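Local coordinates for arfgap-like finger domain containing protein (Cryptosporidium parvum Iowa II, PDB 2OWA) that probably acts as a GTPase-activating protein for ADP-ribosylation factors, through a zinc-binding ArfGAP domain that makes up most of this fragment, at residues 102-105 and 106-109; 69-72 and 73-77. All coordinates share one frame; numbering follows the deposited sequence.

Interaction 1 (102-105 and 106-109); sequences NYFK and QVLG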
ATOM      1  N   ASN A 102      -4.280  -8.826   8.240  1.00 21.00           N
ATOM      2  CA  ASN A 102      -5.407  -9.347   8.989  1.00 22.44           C
ATOM      3  C   ASN A 102      -6.486  -9.844   8.041  1.00 22.03           C
ATOM      4  O   ASN A 102      -6.985 -10.948   8.206  1.00 22.46           O
ATOM      5  CB  ASN A 102      -5.982  -8.313   9.994  1.00 21.85           C
ATOM      6  CG  ASN A 102      -7.329  -8.773  10.604  1.00 24.89           C
ATOM      7  OD1 ASN A 102      -7.423  -9.856  11.163  1.00 27.54           O
ATOM      8  ND2 ASN A 102      -8.362  -7.952  10.478  1.00 23.74           N
ATOM      9  N   TYR A 103      -6.842  -9.015   7.050  1.00 21.41           N
ATOM     10  CA  TYR A 103      -7.845  -9.394   6.088  1.00 21.88           C
ATOM     11  C   TYR A 103      -7.455 -10.665   5.303  1.00 21.13           C
ATOM     12  O   TYR A 103      -8.242 -11.618   5.238  1.00 20.49           O
ATOM     13  CB  TYR A 103      -8.147  -8.240   5.133  1.00 22.19           C
ATOM     14  CG  TYR A 103      -9.102  -8.620   4.021  1.00 22.69           C
ATOM     15  CD1 TYR A 103     -10.473  -8.595   4.226  1.00 21.81           C
ATOM     16  CD2 TYR A 103      -8.621  -9.040   2.768  1.00 21.21           C
ATOM     17  CE1 TYR A 103     -11.345  -8.936   3.227  1.00 24.55           C
ATOM     18  CE2 TYR A 103      -9.498  -9.385   1.758  1.00 22.99           C
ATOM     19  CZ  TYR A 103     -10.850  -9.337   2.004  1.00 23.10           C
ATOM     20  OH  TYR A 103     -11.722  -9.674   1.031  1.00 27.11           O
ATOM     21  N   PHE A 104      -6.263 -10.653   4.728  1.00 20.75           N
ATOM     22  CA  PHE A 104      -5.769 -11.769   3.889  1.00 22.61           C
ATOM     23  C   PHE A 104      -5.561 -13.092   4.640  1.00 23.31           C
ATOM     24  O   PHE A 104      -5.956 -14.133   4.129  1.00 23.30           O
ATOM     25  CB  PHE A 104      -4.548 -11.366   3.018  1.00 22.08           C
ATOM     26  CG  PHE A 104      -4.909 -10.441   1.870  1.00 22.18           C
ATOM     27  CD1 PHE A 104      -5.815 -10.855   0.888  1.00 22.84           C
ATOM     28  CD2 PHE A 104      -4.345  -9.151   1.778  1.00 22.10           C
ATOM     29  CE1 PHE A 104      -6.185  -9.994  -0.170  1.00 20.12           C
ATOM     30  CE2 PHE A 104      -4.673  -8.286   0.740  1.00 21.10           C
ATOM     31  CZ  PHE A 104      -5.616  -8.702  -0.244  1.00 22.53           C
ATOM     32  N   LYS A 105      -4.996 -13.055   5.849  1.00 23.37           N
ATOM     33  CA  LYS A 105      -4.876 -14.282   6.642  1.00 24.61           C
ATOM     34  C   LYS A 105      -6.260 -14.898   6.907  1.00 24.23           C
ATOM     35  O   LYS A 105      -6.351 -16.103   6.998  1.00 22.53           O
ATOM     36  CB  LYS A 105      -4.154 -14.068   7.983  1.00 25.52           C
ATOM     37  CG  LYS A 105      -2.673 -13.636   7.907  1.00 26.21           C
ATOM     38  CD  LYS A 105      -2.102 -13.475   9.336  1.00 27.09           C
ATOM     39  CE  LYS A 105      -0.589 -13.150   9.352  1.00 32.44           C
ATOM     40  NZ  LYS A 105       0.312 -14.107   8.550  1.00 36.28           N
ATOM     41  N   GLN A 106      -7.308 -14.074   7.068  1.00 24.09           N
ATOM     42  CA  GLN A 106      -8.683 -14.606   7.223  1.00 25.20           C
ATOM     43  C   GLN A 106      -9.260 -15.173   5.923  1.00 24.82           C
ATOM     44  O   GLN A 106      -9.794 -16.291   5.914  1.00 26.00           O
ATOM     45  CB  GLN A 106      -9.660 -13.564   7.813  1.00 25.28           C
ATOM     46  CG  GLN A 106      -9.154 -12.843   9.073  1.00 29.48           C
ATOM     47  CD  GLN A 106     -10.262 -12.490  10.084  1.00 34.86           C
ATOM     48  OE1 GLN A 106     -11.359 -13.091  10.073  1.00 35.63           O
ATOM     49  NE2 GLN A 106      -9.972 -11.515  10.972  1.00 33.82           N
ATOM     50  N   VAL A 107      -9.161 -14.416   4.827  1.00 23.38           N
ATOM     51  CA  VAL A 107      -9.828 -14.801   3.593  1.00 22.77           C
ATOM     52  C   VAL A 107      -8.986 -15.753   2.710  1.00 22.98           C
ATOM     53  O   VAL A 107      -9.545 -16.587   1.975  1.00 22.49           O
ATOM     54  CB  VAL A 107     -10.390 -13.596   2.777  1.00 22.16           C
ATOM     55  CG1 VAL A 107     -11.289 -12.710   3.654  1.00 24.01           C
ATOM     56  CG2 VAL A 107      -9.304 -12.805   2.131  1.00 22.03           C
ATOM     57  N   LEU A 108      -7.657 -15.640   2.801  1.00 21.63           N
ATOM     58  CA  LEU A 108      -6.755 -16.564   2.101  1.00 20.74           C
ATOM     59  C   LEU A 108      -6.275 -17.715   3.000  1.00 20.96           C
ATOM     60  O   LEU A 108      -5.779 -18.742   2.504  1.00 20.36           O
ATOM     61  CB  LEU A 108      -5.588 -15.799   1.452  1.00 20.77           C
ATOM     62  CG  LEU A 108      -5.948 -14.841   0.299  1.00 18.56           C
ATOM     63  CD1 LEU A 108      -4.696 -14.180  -0.243  1.00 16.56           C
ATOM     64  CD2 LEU A 108      -6.706 -15.538  -0.826  1.00 18.67           C
ATOM     65  N   GLY A 109      -6.440 -17.555   4.320  1.00 22.00           N
ATOM     66  CA  GLY A 109      -6.201 -18.651   5.289  1.00 23.19           C
ATOM     67  C   GLY A 109      -4.780 -18.816   5.795  1.00 24.24           C
ATOM     68  O   GLY A 109      -3.916 -17.946   5.554  1.00 24.96           O
TER

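Interaction 2 (69-72 and 73-77); sequences MGVH and ISFVR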
ATOM      1  N   MET A  69       3.013  -5.908 -13.058  1.00 27.00           N
ATOM      2  CA  MET A  69       1.669  -6.475 -13.069  1.00 26.72           C
ATOM      3  C   MET A  69       0.624  -5.571 -13.723  1.00 27.07           C
ATOM      4  O   MET A  69      -0.358  -6.069 -14.276  1.00 29.24           O
ATOM      5  CB  MET A  69       1.229  -6.796 -11.650  1.00 26.63           C
ATOM      6  CG  MET A  69       2.106  -7.827 -10.978  1.00 27.35           C
ATOM      7  SD  MET A  69       1.599  -8.234  -9.299  1.00 27.07           S
ATOM      8  CE  MET A  69       1.375  -6.679  -8.536  1.00 33.03           C
ATOM      9  N   GLY A  70       0.783  -4.258 -13.631  1.00 26.38           N
ATOM     10  CA  GLY A  70      -0.195  -3.368 -14.278  1.00 25.19           C
ATOM     11  C   GLY A  70      -1.164  -2.788 -13.271  1.00 24.18           C
ATOM     12  O   GLY A  70      -1.605  -3.489 -12.342  1.00 22.74           O
ATOM     13  N   VAL A  71      -1.529  -1.527 -13.491  1.00 23.00           N
ATOM     14  CA  VAL A  71      -2.098  -0.690 -12.445  1.00 23.10           C
ATOM     15  C   VAL A  71      -3.411  -1.177 -11.872  1.00 23.27           C
ATOM     16  O   VAL A  71      -3.728  -0.859 -10.714  1.00 22.97           O
ATOM     17  CB  VAL A  71      -2.249   0.816 -12.857  1.00 23.12           C
ATOM     18  CG1 VAL A  71      -0.920   1.530 -12.792  1.00 24.74           C
ATOM     19  CG2 VAL A  71      -2.880   0.942 -14.206  1.00 22.90           C
ATOM     20  N   HIS A  72      -4.185  -1.908 -12.680  1.00 23.95           N
ATOM     21  CA  HIS A  72      -5.444  -2.483 -12.216  1.00 24.58           C
ATOM     22  C   HIS A  72      -5.239  -3.626 -11.218  1.00 24.95           C
ATOM     23  O   HIS A  72      -6.165  -3.978 -10.441  1.00 26.15           O
ATOM     24  CB  HIS A  72      -6.280  -2.944 -13.431  1.00 25.61           C
ATOM     25  CG  HIS A  72      -5.666  -4.077 -14.200  1.00 27.39           C
ATOM     26  ND1 HIS A  72      -4.489  -3.945 -14.901  1.00 29.97           N
ATOM     27  CD2 HIS A  72      -6.057  -5.369 -14.354  1.00 29.36           C
ATOM     28  CE1 HIS A  72      -4.174  -5.109 -15.446  1.00 30.80           C
ATOM     29  NE2 HIS A  72      -5.107  -5.989 -15.124  1.00 30.68           N
ATOM     30  N   ILE A  73      -4.049  -4.231 -11.255  1.00 23.98           N
ATOM     31  CA  ILE A  73      -3.663  -5.252 -10.283  1.00 23.14           C
ATOM     32  C   ILE A  73      -3.006  -4.572  -9.058  1.00 23.01           C
ATOM     33  O   ILE A  73      -3.496  -4.679  -7.945  1.00 24.02           O
ATOM     34  CB  ILE A  73      -2.717  -6.299 -10.931  1.00 23.86           C
ATOM     35  CG1 ILE A  73      -3.318  -6.850 -12.246  1.00 24.40           C
ATOM     36  CG2 ILE A  73      -2.280  -7.380  -9.905  1.00 22.57           C
ATOM     37  CD1 ILE A  73      -4.211  -8.043 -12.085  1.00 30.13           C
ATOM     38  N   SER A  74      -1.935  -3.827  -9.284  1.00 22.59           N
ATOM     39  CA  SER A  74      -1.231  -3.165  -8.200  1.00 23.05           C
ATOM     40  C   SER A  74      -0.596  -1.883  -8.694  1.00 22.51           C
ATOM     41  O   SER A  74       0.150  -1.908  -9.652  1.00 24.12           O
ATOM     42  CB  SER A  74      -0.214  -4.124  -7.567  1.00 22.72           C
ATOM     43  OG  SER A  74       0.562  -3.490  -6.590  1.00 20.87           O
ATOM     44  N   PHE A  75      -0.929  -0.768  -8.040  1.00 23.54           N
ATOM     45  CA  PHE A  75      -0.600   0.599  -8.471  1.00 22.49           C
ATOM     46  C   PHE A  75       0.484   1.076  -7.533  1.00 21.72           C
ATOM     47  O   PHE A  75       0.220   1.362  -6.372  1.00 20.10           O
ATOM     48  CB  PHE A  75      -1.866   1.484  -8.364  1.00 24.48           C
ATOM     49  CG  PHE A  75      -1.668   2.952  -8.718  1.00 24.80           C
ATOM     50  CD1 PHE A  75      -2.110   3.460  -9.927  1.00 29.70           C
ATOM     51  CD2 PHE A  75      -1.111   3.847  -7.796  1.00 31.43           C
ATOM     52  CE1 PHE A  75      -1.974   4.815 -10.248  1.00 27.07           C
ATOM     53  CE2 PHE A  75      -0.942   5.215  -8.099  1.00 30.42           C
ATOM     54  CZ  PHE A  75      -1.398   5.698  -9.337  1.00 31.19           C
ATOM     55  N   VAL A  76       1.702   1.172  -8.054  1.00 20.50           N
ATOM     56  CA  VAL A  76       2.910   1.224  -7.223  1.00 22.14           C
ATOM     57  C   VAL A  76       3.485   2.635  -7.215  1.00 21.39           C
ATOM     58  O   VAL A  76       3.540   3.282  -8.257  1.00 21.45           O
ATOM     59  CB  VAL A  76       3.973   0.194  -7.737  1.00 21.81           C
ATOM     60  CG1 VAL A  76       5.349   0.403  -7.100  1.00 23.79           C
ATOM     61  CG2 VAL A  76       3.464  -1.211  -7.551  1.00 22.68           C
ATOM     62  N   ARG A  77       3.876   3.089  -6.026  1.00 21.46           N
ATOM     63  CA  ARG A  77       4.560   4.370  -5.811  1.00 22.20           C
ATOM     64  C   ARG A  77       5.688   4.205  -4.814  1.00 21.07           C
ATOM     65  O   ARG A  77       5.682   3.292  -4.007  1.00 20.11           O
ATOM     66  CB  ARG A  77       3.587   5.447  -5.247  1.00 21.58           C
ATOM     67  CG  ARG A  77       2.465   5.872  -6.205  1.00 25.01           C
ATOM     68  CD  ARG A  77       3.127   6.558  -7.385  1.00 29.37           C
ATOM     69  NE  ARG A  77       2.226   7.156  -8.369  1.00 29.12           N
ATOM     70  CZ  ARG A  77       1.931   6.613  -9.557  1.00 29.02           C
ATOM     71  NH1 ARG A  77       2.384   5.394  -9.905  1.00 21.76           N
ATOM     72  NH2 ARG A  77       1.138   7.284 -10.387  1.00 28.39           N
TER
HETATM   73  O   HOH W   1       1.792  -2.475 -11.525  1.00 21.03           O

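Interaction 1 (102-105 and 106-109)
Val107 lays its CG1 methyl over one face of the Tyr103 ring, 4.0 Å from the ring centroid in a CH-pi contact, while its CG2 comes up to Tyr103 CE2 (3.4 Å) from the same side of the ring. Tyr103 can receive both methyls because its CG lies anti to the backbone N (chi1 175°), which swings the ring forward toward the following turn. The pair illustrates how residues four apart on a helix come together on one flank. On another flank the spacing brings two amides together: Gln106 NE2 donates to Asn102 OD1 at 3.0 Å, nearly straight at 168°. The acceptor lies in the Gln106 amide plane, yet the two amide planes stand 70° apart, and NE2 approaches tilted from the Asn102 carbonyl plane. Phe104 and Leu108 instead run side by side in the same direction, with CD1 of the ring 3.7 Å from CD1 of the leucine. In the backbone of the same turn, Phe104 O accepts a short bond from Leu108 N (2.6 Å) and a weak one from Gly109 N, where positive phi turns the chain off its helical path. This end of helix 97-107 and the residue that follows pack against helix 123-135: Tyr103 and Phe104 both meet the ring of Tyr128, Val107 and Leu108 touch Cys124, and Phe104 also meets Tyr119 of helix 118-121.

Interaction 2 (69-72 and 73-77)
His72 has CG between its backbone N and carbonyl carbon (chi1 66°), and Ile73 has CG1 anti to its own carbonyl carbon (chi1 -51°); together these rotations lay the isoleucine chain along the imidazole. Ile73 CG1 sits over the ring face, 3.7 Å from the centroid and displaced toward the rim, nearest to His72 NE2. The other branch of Ile73 faces back up the chain: CG2 lies 4.0 Å from Met69 CB and equally far from SD, the two side chains crossing at about a right angle. Gly70 leaves the preceding helix with positive phi, and its carbonyl oxygen, gripped twice, closes the turn that follows. Ile73 N donates to Gly70 O at 2.8 Å and Ser74 N to the same oxygen at 3.1 Å, from opposite faces of the carbonyl plane. The first bond closes a type I beta turn with Val71 and His72 at its corners; the second extends it by one residue. In this zinc-finger domain the turn carries the chain from helix 60-67 into strand 76-78. A water accepts from Gly70 N and donates to Ser74 O (2.6 Å), bridging the mouth of the loop. Ser74 OG is held by His66 of the helix and Ser51 of the neighbouring strand. From the first corner of the turn Val71 lies alongside Phe75, just beyond it, with Val71 CG1 3.7 Å from Phe75 CD1. Phe75 CZ in turn approaches a face of the Arg77 guanidinium, whose NH1 donates to Val76 O, which helps to orient the group.

Followed from the N terminus, the chain first passes the four zinc-binding cysteines, the last of them within helix 60-67, and then reaches interaction 2, a tight local loop that delivers it into strand 76-78 at one edge of the small antiparallel sheet. It goes on through helix 86-94 to helix 97-107, where interaction 1 spans the final turns and the exit without closing a long loop. The two contacts are in series, neither nesting nor crossing. The centres of interactions 1 and 2 are about 21 Å apart, and the nearest atoms of interactions 1 and 2 about 9 Å. Interaction 2 joins helix 60-67 to the sheet, and interaction 1 takes part in the packing of the C-terminal helices.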